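Local atomic coordinates of L-threonine 3-dehydrogenase (Clostridioides difficile, PDB entry 7OL1), a protein that probably oxidises L-threonine at its hydroxyl-bearing carbon, as an NAD-dependent member of the epimerase/dehydratase family. Residues 81-95 with 122-136. Residues are numbered along the deposited sequence; the frame is centred on the assembly and turned at random.
Sequences FFEIAKKYDVDTIIH and GLEIAKELDCKFFTP
Phe81 sets CG trans to its own nitrogen (chi1 -163°), which turns the ring toward helix 108-129, while Ile125 places CG1 beside its backbone N (chi1 -73°) and sends CD1 out over one face of that ring, 3.6 Å from its centroid, a CH-pi contact. The other branch of Ile125, CG2, touches both Ala85 CB and Ile93 CD1, 3.9 Å from the latter, so one residue meets both the neighbouring helix and strand 92-95. Farther along, Leu129 divides its methyls: CD1 lies 3.7 Å from Ala85 CB, and CD2 meets Lys86 CD and Phe82 CE1. The far end of the Phe81 ring, CE2 and CZ, lies against Gly122 CA.

Each helix leads into a parallel strand of the central sheet in the Rossmann-type fold of this family, with 92-95 between 25-28 and 132-138. Four backbone bonds join the pair, among them Ile93 N to Lys132 O at 2.8 Å and Phe134 N to Ile93 O at 3.1 Å. On the helix side, Phe133 CZ comes within 3.4 Å of His95 CB, the two rings inclined at 33°. On the other face, Ile94 CG2 touches Phe134 CD1, and helix 236-248 packs over both. Lys132 runs alongside Asp91, its NZ 4.1 Å from OD1, beyond salt-bridge range; that carboxylate is instead gripped by Thr92 OG1 and the backbone nitrogens of Lys23 and Lys24.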
loop_
_atom_site.group_PDB
_atom_site.type_symbol
_atom_site.label_atom_id
_atom_site.label_comp_id
_atom_site.label_asym_id
_atom_site.label_seq_id
_atom_site.Cartn_x
_atom_site.Cartn_y
_atom_site.Cartn_z
ATOM N N PHE A 81 -9.494 21.477 6.403
ATOM C CA PHE A 81 -8.597 21.376 5.226
ATOM C C PHE A 81 -9.334 21.994 4.046
ATOM O O PHE A 81 -8.774 22.898 3.366
ATOM C CB PHE A 81 -8.237 19.909 4.974
ATOM C CG PHE A 81 -7.048 19.598 4.098
ATOM C CD1 PHE A 81 -6.607 20.467 3.115
ATOM C CD2 PHE A 81 -6.413 18.369 4.219
ATOM C CE1 PHE A 81 -5.523 20.140 2.324
ATOM C CE2 PHE A 81 -5.343 18.041 3.415
ATOM C CZ PHE A 81 -4.903 18.931 2.475
ATOM N N PHE A 82 -10.578 21.563 3.838
ATOM C CA PHE A 82 -11.436 22.056 2.724
ATOM C C PHE A 82 -11.686 23.559 2.889
ATOM O O PHE A 82 -11.666 24.294 1.891
ATOM C CB PHE A 82 -12.759 21.302 2.720
ATOM C CG PHE A 82 -13.752 21.731 1.675
ATOM C CD1 PHE A 82 -13.524 21.484 0.333
ATOM C CD2 PHE A 82 -14.965 22.298 2.039
ATOM C CE1 PHE A 82 -14.467 21.840 -0.626
ATOM C CE2 PHE A 82 -15.906 22.645 1.083
ATOM C CZ PHE A 82 -15.650 22.429 -0.253
ATOM N N GLU A 83 -11.924 24.008 4.126
ATOM C CA GLU A 83 -12.195 25.433 4.394
ATOM C C GLU A 83 -11.028 26.245 3.834
ATOM O O GLU A 83 -11.285 27.290 3.162
ATOM C CB GLU A 83 -12.456 25.678 5.886
ATOM C CG GLU A 83 -13.829 25.195 6.322
ATOM C CD GLU A 83 -14.295 25.518 7.730
ATOM O OE1 GLU A 83 -13.454 25.797 8.627
ATOM O OE2 GLU A 83 -15.524 25.487 7.916
ATOM N N ILE A 84 -9.795 25.819 4.118
ATOM C CA ILE A 84 -8.586 26.618 3.762
ATOM C C ILE A 84 -8.323 26.521 2.260
ATOM O O ILE A 84 -7.946 27.533 1.680
ATOM C CB ILE A 84 -7.392 26.236 4.631
ATOM C CG1 ILE A 84 -7.636 26.770 6.041
ATOM C CG2 ILE A 84 -6.088 26.764 4.059
ATOM C CD1 ILE A 84 -7.168 25.832 7.101
ATOM N N ALA A 85 -8.624 25.398 1.626
ATOM C CA ALA A 85 -8.573 25.310 0.152
ATOM C C ALA A 85 -9.513 26.354 -0.451
ATOM O O ALA A 85 -9.050 27.073 -1.344
ATOM C CB ALA A 85 -8.922 23.925 -0.337
ATOM N N LYS A 86 -10.771 26.432 0.007
ATOM C CA LYS A 86 -11.809 27.336 -0.579
ATOM C C LYS A 86 -11.504 28.812 -0.288
ATOM O O LYS A 86 -11.765 29.662 -1.194
ATOM C CB LYS A 86 -13.193 26.999 -0.041
ATOM C CG LYS A 86 -13.668 25.589 -0.345
ATOM C CD LYS A 86 -13.895 25.375 -1.812
ATOM C CE LYS A 86 -15.305 25.672 -2.254
ATOM N NZ LYS A 86 -15.268 26.398 -3.537
ATOM N N LYS A 87 -10.945 29.102 0.890
ATOM C CA LYS A 87 -10.761 30.488 1.393
ATOM C C LYS A 87 -9.839 31.283 0.473
ATOM O O LYS A 87 -9.966 32.532 0.425
ATOM C CB LYS A 87 -10.214 30.468 2.818
ATOM C CG LYS A 87 -9.645 31.780 3.349
ATOM C CD LYS A 87 -9.458 31.624 4.860
ATOM C CE LYS A 87 -8.928 32.824 5.619
ATOM N NZ LYS A 87 -8.729 32.482 7.051
ATOM N N TYR A 88 -8.919 30.603 -0.206
ATOM C CA TYR A 88 -7.911 31.264 -1.079
ATOM C C TYR A 88 -8.059 30.791 -2.535
ATOM O O TYR A 88 -7.195 31.129 -3.330
ATOM C CB TYR A 88 -6.503 31.028 -0.531
ATOM C CG TYR A 88 -6.256 31.514 0.874
ATOM C CD1 TYR A 88 -5.842 32.815 1.130
ATOM C CD2 TYR A 88 -6.382 30.659 1.958
ATOM C CE1 TYR A 88 -5.575 33.256 2.420
ATOM C CE2 TYR A 88 -6.120 31.084 3.255
ATOM C CZ TYR A 88 -5.715 32.386 3.488
ATOM O OH TYR A 88 -5.444 32.791 4.760
ATOM N N ASP A 89 -9.117 30.051 -2.866
ATOM C CA ASP A 89 -9.359 29.473 -4.214
ATOM C C ASP A 89 -8.082 28.874 -4.811
ATOM O O ASP A 89 -7.665 29.369 -5.862
ATOM C CB ASP A 89 -9.823 30.542 -5.196
ATOM C CG ASP A 89 -10.944 31.407 -4.673
ATOM O OD1 ASP A 89 -12.026 30.848 -4.313
ATOM O OD2 ASP A 89 -10.708 32.629 -4.633
ATOM N N VAL A 90 -7.483 27.865 -4.181
ATOM C CA VAL A 90 -6.163 27.322 -4.611
ATOM C C VAL A 90 -6.374 26.420 -5.832
ATOM O O VAL A 90 -7.475 25.919 -6.012
ATOM C CB VAL A 90 -5.462 26.586 -3.462
ATOM C CG1 VAL A 90 -5.029 27.557 -2.378
ATOM C CG2 VAL A 90 -6.332 25.484 -2.891
ATOM N N ASP A 91 -5.369 26.317 -6.696
ATOM C CA ASP A 91 -5.386 25.444 -7.905
ATOM C C ASP A 91 -4.365 24.316 -7.694
ATOM O O ASP A 91 -4.488 23.299 -8.365
ATOM C CB ASP A 91 -5.126 26.255 -9.180
ATOM C CG ASP A 91 -3.870 27.119 -9.133
ATOM O OD1 ASP A 91 -2.791 26.562 -9.434
ATOM O OD2 ASP A 91 -3.975 28.348 -8.787
ATOM N N THR A 92 -3.453 24.482 -6.732
ATOM C CA THR A 92 -2.383 23.528 -6.359
ATOM C C THR A 92 -2.365 23.284 -4.847
ATOM O O THR A 92 -2.335 24.260 -4.093
ATOM C CB THR A 92 -1.036 24.106 -6.785
ATOM O OG1 THR A 92 -1.258 24.463 -8.146
ATOM C CG2 THR A 92 0.118 23.148 -6.611
ATOM N N ILE A 93 -2.308 22.020 -4.429
ATOM C CA ILE A 93 -2.026 21.610 -3.025
ATOM C C ILE A 93 -0.722 20.806 -3.039
ATOM O O ILE A 93 -0.668 19.794 -3.708
ATOM C CB ILE A 93 -3.218 20.812 -2.461
ATOM C CG1 ILE A 93 -4.542 21.561 -2.649
ATOM C CG2 ILE A 93 -3.003 20.438 -1.000
ATOM C CD1 ILE A 93 -5.733 20.896 -1.999
ATOM N N ILE A 94 0.313 21.294 -2.384
ATOM C CA ILE A 94 1.553 20.531 -2.136
ATOM C C ILE A 94 1.432 19.959 -0.721
ATOM O O ILE A 94 1.811 20.637 0.268
ATOM C CB ILE A 94 2.788 21.420 -2.357
ATOM C CG1 ILE A 94 2.805 21.985 -3.779
ATOM C CG2 ILE A 94 4.069 20.660 -2.040
ATOM C CD1 ILE A 94 3.805 23.081 -3.979
ATOM N N HIS A 95 0.926 18.731 -0.655
ATOM C CA HIS A 95 0.671 17.961 0.577
ATOM C C HIS A 95 1.958 17.384 1.160
ATOM O O HIS A 95 2.109 16.168 1.069
ATOM C CB HIS A 95 -0.356 16.859 0.289
ATOM C CG HIS A 95 -0.871 16.246 1.540
ATOM N ND1 HIS A 95 -1.390 17.020 2.558
ATOM C CD2 HIS A 95 -0.927 14.958 1.954
ATOM C CE1 HIS A 95 -1.740 16.221 3.550
ATOM N NE2 HIS A 95 -1.479 14.943 3.205
ATOM N N GLY A 122 -6.902 15.222 1.576
ATOM C CA GLY A 122 -6.384 16.068 0.486
ATOM C C GLY A 122 -6.820 15.565 -0.884
ATOM O O GLY A 122 -7.041 16.398 -1.776
ATOM N N LEU A 123 -6.915 14.253 -1.081
ATOM C CA LEU A 123 -7.221 13.713 -2.425
ATOM C C LEU A 123 -8.690 14.013 -2.696
ATOM O O LEU A 123 -9.020 14.436 -3.816
ATOM C CB LEU A 123 -6.893 12.217 -2.506
ATOM C CG LEU A 123 -5.405 11.889 -2.642
ATOM C CD1 LEU A 123 -5.143 10.418 -2.407
ATOM C CD2 LEU A 123 -4.876 12.293 -4.014
ATOM N N GLU A 124 -9.528 13.848 -1.675
ATOM C CA GLU A 124 -11.000 14.038 -1.791
ATOM C C GLU A 124 -11.238 15.531 -2.065
ATOM O O GLU A 124 -12.135 15.849 -2.893
ATOM C CB GLU A 124 -11.720 13.467 -0.564
ATOM C CG GLU A 124 -12.002 11.975 -0.657
ATOM C CD GLU A 124 -13.114 11.609 -1.625
ATOM O OE1 GLU A 124 -12.962 10.597 -2.396
ATOM O OE2 GLU A 124 -14.142 12.334 -1.610
ATOM N N ILE A 125 -10.437 16.410 -1.455
ATOM C CA ILE A 125 -10.527 17.873 -1.713
ATOM C C ILE A 125 -10.155 18.126 -3.175
ATOM O O ILE A 125 -10.934 18.782 -3.874
ATOM C CB ILE A 125 -9.639 18.651 -0.735
ATOM C CG1 ILE A 125 -10.243 18.658 0.668
ATOM C CG2 ILE A 125 -9.422 20.057 -1.243
ATOM C CD1 ILE A 125 -9.288 19.061 1.754
ATOM N N ALA A 126 -9.018 17.598 -3.633
ATOM C CA ALA A 126 -8.502 17.803 -5.006
ATOM C C ALA A 126 -9.502 17.247 -6.022
ATOM O O ALA A 126 -9.758 17.905 -7.039
ATOM C CB ALA A 126 -7.168 17.150 -5.136
ATOM N N LYS A 127 -10.094 16.094 -5.728
ATOM C CA LYS A 127 -11.180 15.510 -6.558
ATOM C C LYS A 127 -12.301 16.544 -6.719
ATOM O O LYS A 127 -12.832 16.643 -7.825
ATOM C CB LYS A 127 -11.722 14.218 -5.931
ATOM C CG LYS A 127 -12.759 13.471 -6.763
ATOM C CD LYS A 127 -13.436 12.312 -6.045
ATOM C CE LYS A 127 -14.724 11.888 -6.721
ATOM N NZ LYS A 127 -15.277 10.617 -6.193
ATOM N N GLU A 128 -12.655 17.264 -5.648
ATOM C CA GLU A 128 -13.863 18.127 -5.605
ATOM C C GLU A 128 -13.552 19.460 -6.284
ATOM O O GLU A 128 -14.450 19.982 -6.923
ATOM C CB GLU A 128 -14.366 18.349 -4.177
ATOM C CG GLU A 128 -15.811 18.832 -4.111
ATOM C CD GLU A 128 -16.423 18.916 -2.716
ATOM O OE1 GLU A 128 -16.028 18.121 -1.808
ATOM O OE2 GLU A 128 -17.299 19.783 -2.533
ATOM N N LEU A 129 -12.329 19.966 -6.164
ATOM C CA LEU A 129 -11.937 21.331 -6.607
ATOM C C LEU A 129 -11.150 21.341 -7.925
ATOM O O LEU A 129 -10.800 22.445 -8.348
ATOM C CB LEU A 129 -11.054 21.947 -5.522
ATOM C CG LEU A 129 -11.708 22.123 -4.154
ATOM C CD1 LEU A 129 -10.926 23.146 -3.338
ATOM C CD2 LEU A 129 -13.177 22.519 -4.286
ATOM N N ASP A 130 -10.800 20.194 -8.513
ATOM C CA ASP A 130 -9.900 20.152 -9.697
ATOM C C ASP A 130 -8.537 20.761 -9.355
ATOM O O ASP A 130 -8.010 21.557 -10.143
ATOM C CB ASP A 130 -10.511 20.886 -10.892
ATOM C CG ASP A 130 -10.814 19.939 -12.026
ATOM O OD1 ASP A 130 -11.880 19.278 -11.961
ATOM O OD2 ASP A 130 -9.958 19.835 -12.931
ATOM N N CYS A 131 -7.968 20.393 -8.224
ATOM C CA CYS A 131 -6.603 20.827 -7.854
ATOM C C CYS A 131 -5.584 19.886 -8.457
ATOM O O CYS A 131 -5.912 18.701 -8.705
ATOM C CB CYS A 131 -6.345 20.790 -6.360
ATOM S SG CYS A 131 -7.238 22.113 -5.535
ATOM N N LYS A 132 -4.419 20.468 -8.677
ATOM C CA LYS A 132 -3.120 19.801 -8.799
ATOM C C LYS A 132 -2.783 19.327 -7.394
ATOM O O LYS A 132 -2.931 20.124 -6.457
ATOM C CB LYS A 132 -2.104 20.785 -9.388
ATOM C CG LYS A 132 -2.445 21.244 -10.802
ATOM C CD LYS A 132 -1.326 21.998 -11.478
ATOM C CE LYS A 132 -1.563 23.490 -11.500
ATOM N NZ LYS A 132 -2.515 23.867 -12.572
ATOM N N PHE A 133 -2.364 18.076 -7.270
ATOM C CA PHE A 133 -2.090 17.430 -5.972
ATOM C C PHE A 133 -0.720 16.734 -6.023
ATOM O O PHE A 133 -0.558 15.643 -6.607
ATOM C CB PHE A 133 -3.264 16.520 -5.588
ATOM C CG PHE A 133 -3.212 16.161 -4.124
ATOM C CD1 PHE A 133 -3.774 16.988 -3.173
ATOM C CD2 PHE A 133 -2.510 15.052 -3.686
ATOM C CE1 PHE A 133 -3.689 16.677 -1.829
ATOM C CE2 PHE A 133 -2.409 14.756 -2.337
ATOM C CZ PHE A 133 -2.995 15.576 -1.409
ATOM N N PHE A 134 0.256 17.360 -5.384
ATOM C CA PHE A 134 1.619 16.833 -5.217
ATOM C C PHE A 134 1.796 16.246 -3.813
ATOM O O PHE A 134 1.686 16.976 -2.876
ATOM C CB PHE A 134 2.632 17.937 -5.461
ATOM C CG PHE A 134 4.054 17.451 -5.429
ATOM C CD1 PHE A 134 4.719 17.311 -4.220
ATOM C CD2 PHE A 134 4.701 17.104 -6.596
ATOM C CE1 PHE A 134 6.025 16.866 -4.179
ATOM C CE2 PHE A 134 6.005 16.653 -6.556
ATOM C CZ PHE A 134 6.664 16.543 -5.352
ATOM N N THR A 135 2.134 14.962 -3.729
ATOM C CA THR A 135 2.558 14.238 -2.518
ATOM C C THR A 135 3.981 13.725 -2.702
ATOM O O THR A 135 4.263 12.983 -3.624
ATOM C CB THR A 135 1.707 12.987 -2.314
ATOM O OG1 THR A 135 0.414 13.230 -2.878
ATOM C CG2 THR A 135 1.680 12.559 -0.863
ATOM N N PRO A 136 4.921 14.057 -1.810
ATOM C CA PRO A 136 6.239 13.459 -1.846
ATOM C C PRO A 136 6.175 12.048 -1.269
ATOM O O PRO A 136 5.352 11.829 -0.444
ATOM C CB PRO A 136 7.079 14.353 -0.940
ATOM C CG PRO A 136 6.092 14.951 0.035
ATOM C CD PRO A 136 4.759 14.991 -0.687
#